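Local coordinates for protein CT_858 (Chlamydia trachomatis, PDB 3DOR) that is probably a secreted serine endopeptidase, known as CPAF, with a PDZ-like region and a peptidase domain of family S41, at residues T331-S345 and K455-A469. Numbering follows the deposited sequence.
Sequences TEALIIDQTNNPGGS and KPICVLINEQDFSCA
Lys455 NZ, at the end of an extended chain, donates a hydrogen bond of 2.8 Å to Thr331 O, nearly along the C=O axis, and a second to Ser328 O, tying together the starts of the two segments. From there strands 333-337 and 457-461 run parallel, 15° apart, joined by alternating bonds that include Ile336 N to Cys458 O and Leu460 N to Ile336 O, each 2.8 Å. Ile335 CG2 meets Leu460 CD1 on the face covered by helix 549-564; on the other, Ile336 CD1 rests on Ile457 CG2, and Val459 packs on helix 468-478.

Beyond the strands, the carboxylate of Asp465 reaches back to the loop after strand 333-337, with Asp465 OD1 2.5 Å from Gln338 O. Asn341 N donates weakly to Asp465 OD1 and to Gln464 O, while Asp465 OD2 receives Asn462 N at 3.0 Å from above the carboxylate plane, which steadies the type I turn 462-465. CG of Asp465 lies beside the backbone N (chi1 -81°), and this brings both oxygens to Gln338. The amide of that glutamine, on a chain bent at chi2, passes over Ala469: Gln338 NE2 donates to Ala469 O at 3.2 Å, on a lone pair in the carbonyl plane, and Gln338 OE1 is held by Tyr301. Further on, Phe466 N donates to Asn341 O at 3.1 Å, and that oxygen also lies at the edge of the Phe466 ring. Asn341 OD1 closes an Asx turn onto Gly343 N, and Gly343 CA lies close against Ser467 OG and Phe466 O. Neighbouring central strands whose C-terminal loops meet, the second leading through Ser467 into a helix, are consistent with the ClpP/crotonase-like core of S41 peptidases.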
loop_
_atom_site.group_PDB
_atom_site.type_symbol
_atom_site.label_atom_id
_atom_site.label_comp_id
_atom_site.label_asym_id
_atom_site.label_seq_id
_atom_site.Cartn_x
_atom_site.Cartn_y
_atom_site.Cartn_z
ATOM N N THR B 331 26.755 30.635 -18.067
ATOM C CA THR B 331 27.370 30.577 -16.764
ATOM C C THR B 331 28.794 29.990 -16.826
ATOM O O THR B 331 29.153 29.319 -17.797
ATOM C CB THR B 331 26.399 29.736 -15.890
ATOM O OG1 THR B 331 25.986 30.488 -14.748
ATOM C CG2 THR B 331 26.993 28.433 -15.526
ATOM N N GLU B 332 29.605 30.261 -15.805
ATOM C CA GLU B 332 30.977 29.735 -15.739
ATOM C C GLU B 332 31.109 28.641 -14.668
ATOM O O GLU B 332 32.046 27.856 -14.680
ATOM C CB GLU B 332 31.980 30.854 -15.410
ATOM C CG GLU B 332 32.173 31.899 -16.507
ATOM C CD GLU B 332 32.991 33.094 -16.026
ATOM O OE1 GLU B 332 34.187 32.918 -15.697
ATOM O OE2 GLU B 332 32.439 34.212 -15.969
ATOM N N ALA B 333 30.191 28.632 -13.714
ATOM C CA ALA B 333 30.201 27.638 -12.643
ATOM C C ALA B 333 28.785 27.585 -12.099
ATOM O O ALA B 333 27.977 28.457 -12.404
ATOM C CB ALA B 333 31.184 28.034 -11.541
ATOM N N LEU B 334 28.493 26.575 -11.286
ATOM C CA LEU B 334 27.154 26.400 -10.752
ATOM C C LEU B 334 27.169 26.038 -9.268
ATOM O O LEU B 334 27.882 25.122 -8.849
ATOM C CB LEU B 334 26.460 25.270 -11.516
ATOM C CG LEU B 334 24.935 25.082 -11.613
ATOM C CD1 LEU B 334 24.645 23.601 -11.478
ATOM C CD2 LEU B 334 24.167 25.873 -10.581
ATOM N N ILE B 335 26.374 26.753 -8.484
ATOM C CA ILE B 335 26.249 26.454 -7.070
ATOM C C ILE B 335 24.915 25.737 -6.890
ATOM O O ILE B 335 23.869 26.229 -7.331
ATOM C CB ILE B 335 26.239 27.726 -6.204
ATOM C CG1 ILE B 335 27.600 28.434 -6.289
ATOM C CG2 ILE B 335 25.930 27.356 -4.750
ATOM C CD1 ILE B 335 27.617 29.787 -5.610
ATOM N N ILE B 336 24.950 24.565 -6.264
ATOM C CA ILE B 336 23.736 23.800 -6.012
ATOM C C ILE B 336 23.493 23.750 -4.507
ATOM O O ILE B 336 24.295 23.171 -3.758
ATOM C CB ILE B 336 23.862 22.353 -6.560
ATOM C CG1 ILE B 336 23.940 22.382 -8.090
ATOM C CG2 ILE B 336 22.671 21.497 -6.096
ATOM C CD1 ILE B 336 24.094 21.007 -8.716
ATOM N N ASP B 337 22.409 24.372 -4.058
ATOM C CA ASP B 337 22.082 24.355 -2.642
ATOM C C ASP B 337 21.231 23.113 -2.415
ATOM O O ASP B 337 20.105 23.029 -2.891
ATOM C CB ASP B 337 21.289 25.601 -2.245
ATOM C CG ASP B 337 20.734 25.510 -0.826
ATOM O OD1 ASP B 337 19.860 26.329 -0.478
ATOM O OD2 ASP B 337 21.177 24.616 -0.063
ATOM N N GLN B 338 21.772 22.141 -1.695
ATOM C CA GLN B 338 21.032 20.920 -1.443
ATOM C C GLN B 338 20.779 20.699 0.053
ATOM O O GLN B 338 20.454 19.587 0.469
ATOM C CB GLN B 338 21.803 19.735 -2.018
ATOM C CG GLN B 338 20.965 18.512 -2.169
ATOM C CD GLN B 338 21.667 17.254 -1.724
ATOM O OE1 GLN B 338 21.426 16.189 -2.279
ATOM N NE2 GLN B 338 22.520 17.361 -0.706
ATOM N N THR B 339 20.935 21.752 0.854
ATOM C CA THR B 339 20.714 21.660 2.302
ATOM C C THR B 339 19.248 21.388 2.650
ATOM O O THR B 339 18.364 21.623 1.831
ATOM C CB THR B 339 21.127 22.965 3.007
ATOM O OG1 THR B 339 20.396 24.066 2.449
ATOM C CG2 THR B 339 22.612 23.224 2.826
ATOM N N ASN B 340 18.996 20.886 3.862
ATOM C CA ASN B 340 17.626 20.634 4.313
ATOM C C ASN B 340 16.792 19.923 3.246
ATOM O O ASN B 340 15.757 20.422 2.798
ATOM C CB ASN B 340 16.958 21.966 4.677
ATOM C CG ASN B 340 17.476 22.556 5.981
ATOM O OD1 ASN B 340 18.462 22.092 6.555
ATOM N ND2 ASN B 340 16.803 23.594 6.452
ATOM N N ASN B 341 17.247 18.743 2.863
ATOM C CA ASN B 341 16.612 17.951 1.827
ATOM C C ASN B 341 16.411 16.557 2.422
ATOM O O ASN B 341 17.372 15.918 2.830
ATOM C CB ASN B 341 17.554 17.913 0.626
ATOM C CG ASN B 341 16.992 17.152 -0.542
ATOM O OD1 ASN B 341 16.433 16.074 -0.379
ATOM N ND2 ASN B 341 17.152 17.705 -1.740
ATOM N N PRO B 342 15.160 16.065 2.455
ATOM C CA PRO B 342 14.784 14.755 3.004
ATOM C C PRO B 342 15.094 13.509 2.181
ATOM O O PRO B 342 14.858 12.398 2.647
ATOM C CB PRO B 342 13.286 14.901 3.214
ATOM C CG PRO B 342 12.886 15.660 1.963
ATOM C CD PRO B 342 13.975 16.748 1.891
ATOM N N GLY B 343 15.618 13.676 0.974
ATOM C CA GLY B 343 15.899 12.516 0.142
ATOM C C GLY B 343 14.690 12.235 -0.737
ATOM O O GLY B 343 13.939 13.155 -1.055
ATOM N N GLY B 344 14.485 10.978 -1.127
ATOM C CA GLY B 344 13.342 10.661 -1.960
ATOM C C GLY B 344 13.515 9.483 -2.896
ATOM O O GLY B 344 13.850 8.375 -2.465
ATOM N N SER B 345 13.290 9.731 -4.185
ATOM C CA SER B 345 13.379 8.704 -5.216
ATOM C C SER B 345 14.763 8.575 -5.833
ATOM O O SER B 345 15.314 9.543 -6.368
ATOM C CB SER B 345 12.344 8.986 -6.320
ATOM O OG SER B 345 12.455 8.051 -7.386
ATOM N N LYS B 455 30.650 22.287 -16.471
ATOM C CA LYS B 455 31.507 23.277 -15.843
ATOM C C LYS B 455 31.624 22.994 -14.348
ATOM O O LYS B 455 30.961 22.106 -13.839
ATOM C CB LYS B 455 30.953 24.674 -16.113
ATOM C CG LYS B 455 30.916 24.947 -17.599
ATOM C CD LYS B 455 30.325 26.274 -17.964
ATOM C CE LYS B 455 30.099 26.324 -19.479
ATOM N NZ LYS B 455 29.840 27.695 -19.958
ATOM N N PRO B 456 32.479 23.736 -13.634
ATOM C CA PRO B 456 32.594 23.462 -12.199
ATOM C C PRO B 456 31.307 23.604 -11.395
ATOM O O PRO B 456 30.447 24.432 -11.691
ATOM C CB PRO B 456 33.724 24.395 -11.739
ATOM C CG PRO B 456 33.876 25.392 -12.858
ATOM C CD PRO B 456 33.556 24.627 -14.097
ATOM N N ILE B 457 31.184 22.756 -10.381
ATOM C CA ILE B 457 30.015 22.726 -9.531
ATOM C C ILE B 457 30.395 22.726 -8.061
ATOM O O ILE B 457 31.330 22.018 -7.639
ATOM C CB ILE B 457 29.172 21.439 -9.782
ATOM C CG1 ILE B 457 28.710 21.382 -11.238
ATOM C CG2 ILE B 457 27.966 21.413 -8.845
ATOM C CD1 ILE B 457 27.971 20.091 -11.599
ATOM N N CYS B 458 29.667 23.519 -7.285
ATOM C CA CYS B 458 29.871 23.575 -5.849
ATOM C C CYS B 458 28.537 23.202 -5.214
ATOM O O CYS B 458 27.535 23.891 -5.426
ATOM C CB CYS B 458 30.279 24.978 -5.407
ATOM S SG CYS B 458 30.416 25.131 -3.613
ATOM N N VAL B 459 28.513 22.106 -4.458
ATOM C CA VAL B 459 27.290 21.660 -3.798
ATOM C C VAL B 459 27.309 22.023 -2.321
ATOM O O VAL B 459 28.289 21.752 -1.616
ATOM C CB VAL B 459 27.102 20.113 -3.906
ATOM C CG1 VAL B 459 25.764 19.699 -3.297
ATOM C CG2 VAL B 459 27.179 19.677 -5.340
ATOM N N LEU B 460 26.221 22.628 -1.852
ATOM C CA LEU B 460 26.102 23.014 -0.452
ATOM C C LEU B 460 25.279 21.942 0.258
ATOM O O LEU B 460 24.190 21.577 -0.196
ATOM C CB LEU B 460 25.402 24.366 -0.319
ATOM C CG LEU B 460 25.930 25.475 -1.225
ATOM C CD1 LEU B 460 25.074 26.707 -1.011
ATOM C CD2 LEU B 460 27.416 25.761 -0.937
ATOM N N ILE B 461 25.803 21.457 1.381
ATOM C CA ILE B 461 25.150 20.403 2.160
ATOM C C ILE B 461 25.160 20.713 3.658
ATOM O O ILE B 461 25.933 21.552 4.130
ATOM C CB ILE B 461 25.904 19.066 1.999
ATOM C CG1 ILE B 461 27.325 19.216 2.567
ATOM C CG2 ILE B 461 25.997 18.672 0.517
ATOM C CD1 ILE B 461 28.085 17.891 2.746
ATOM N N ASN B 462 24.299 20.040 4.407
ATOM C CA ASN B 462 24.301 20.225 5.847
ATOM C C ASN B 462 23.819 18.953 6.544
ATOM O O ASN B 462 23.571 17.928 5.890
ATOM C CB ASN B 462 23.490 21.467 6.271
ATOM C CG ASN B 462 21.990 21.282 6.156
ATOM O OD1 ASN B 462 21.232 22.074 6.712
ATOM N ND2 ASN B 462 21.551 20.253 5.435
ATOM N N GLU B 463 23.713 19.022 7.866
ATOM C CA GLU B 463 23.327 17.878 8.680
ATOM C C GLU B 463 21.880 17.457 8.536
ATOM O O GLU B 463 21.456 16.465 9.142
ATOM C CB GLU B 463 23.645 18.143 10.160
ATOM C CG GLU B 463 22.599 18.943 10.920
ATOM C CD GLU B 463 22.573 20.410 10.552
ATOM O OE1 GLU B 463 21.672 21.137 11.039
ATOM O OE2 GLU B 463 23.450 20.844 9.785
ATOM N N GLN B 464 21.117 18.213 7.752
ATOM C CA GLN B 464 19.731 17.861 7.517
ATOM C C GLN B 464 19.498 17.370 6.084
ATOM O O GLN B 464 18.472 17.657 5.472
ATOM C CB GLN B 464 18.794 19.030 7.862
ATOM C CG GLN B 464 18.722 19.311 9.368
ATOM C CD GLN B 464 17.585 20.243 9.753
ATOM O OE1 GLN B 464 17.403 21.309 9.158
ATOM N NE2 GLN B 464 16.820 19.848 10.760
ATOM N N ASP B 465 20.480 16.625 5.570
ATOM C CA ASP B 465 20.423 15.998 4.248
ATOM C C ASP B 465 20.350 14.501 4.506
ATOM O O ASP B 465 21.242 13.944 5.154
ATOM C CB ASP B 465 21.681 16.308 3.438
ATOM C CG ASP B 465 21.622 17.661 2.801
ATOM O OD1 ASP B 465 20.491 18.119 2.519
ATOM O OD2 ASP B 465 22.688 18.255 2.572
ATOM N N PHE B 466 19.305 13.852 4.001
ATOM C CA PHE B 466 19.105 12.415 4.221
ATOM C C PHE B 466 18.943 11.603 2.932
ATOM O O PHE B 466 18.533 12.136 1.906
ATOM C CB PHE B 466 17.863 12.189 5.094
ATOM C CG PHE B 466 17.808 13.061 6.331
ATOM C CD1 PHE B 466 17.415 14.392 6.242
ATOM C CD2 PHE B 466 18.144 12.543 7.588
ATOM C CE1 PHE B 466 17.349 15.204 7.382
ATOM C CE2 PHE B 466 18.085 13.345 8.741
ATOM C CZ PHE B 466 17.685 14.684 8.635
ATOM N N SER B 467 19.241 10.305 3.021
ATOM C CA SER B 467 19.156 9.348 1.905
ATOM C C SER B 467 19.649 9.873 0.558
ATOM O O SER B 467 20.859 10.031 0.369
ATOM C CB SER B 467 17.728 8.784 1.772
ATOM O OG SER B 467 16.751 9.805 1.702
ATOM N N CYS B 468 18.749 10.127 -0.391
ATOM C CA CYS B 468 19.216 10.636 -1.678
ATOM C C CYS B 468 20.036 11.914 -1.504
ATOM O O CYS B 468 20.934 12.170 -2.301
ATOM C CB CYS B 468 18.044 10.874 -2.637
ATOM S SG CYS B 468 17.291 9.333 -3.240
ATOM N N ALA B 469 19.737 12.701 -0.466
ATOM C CA ALA B 469 20.488 13.939 -0.191
ATOM C C ALA B 469 21.850 13.605 0.446
ATOM O O ALA B 469 22.726 14.479 0.591
ATOM C CB ALA B 469 19.685 14.875 0.704
#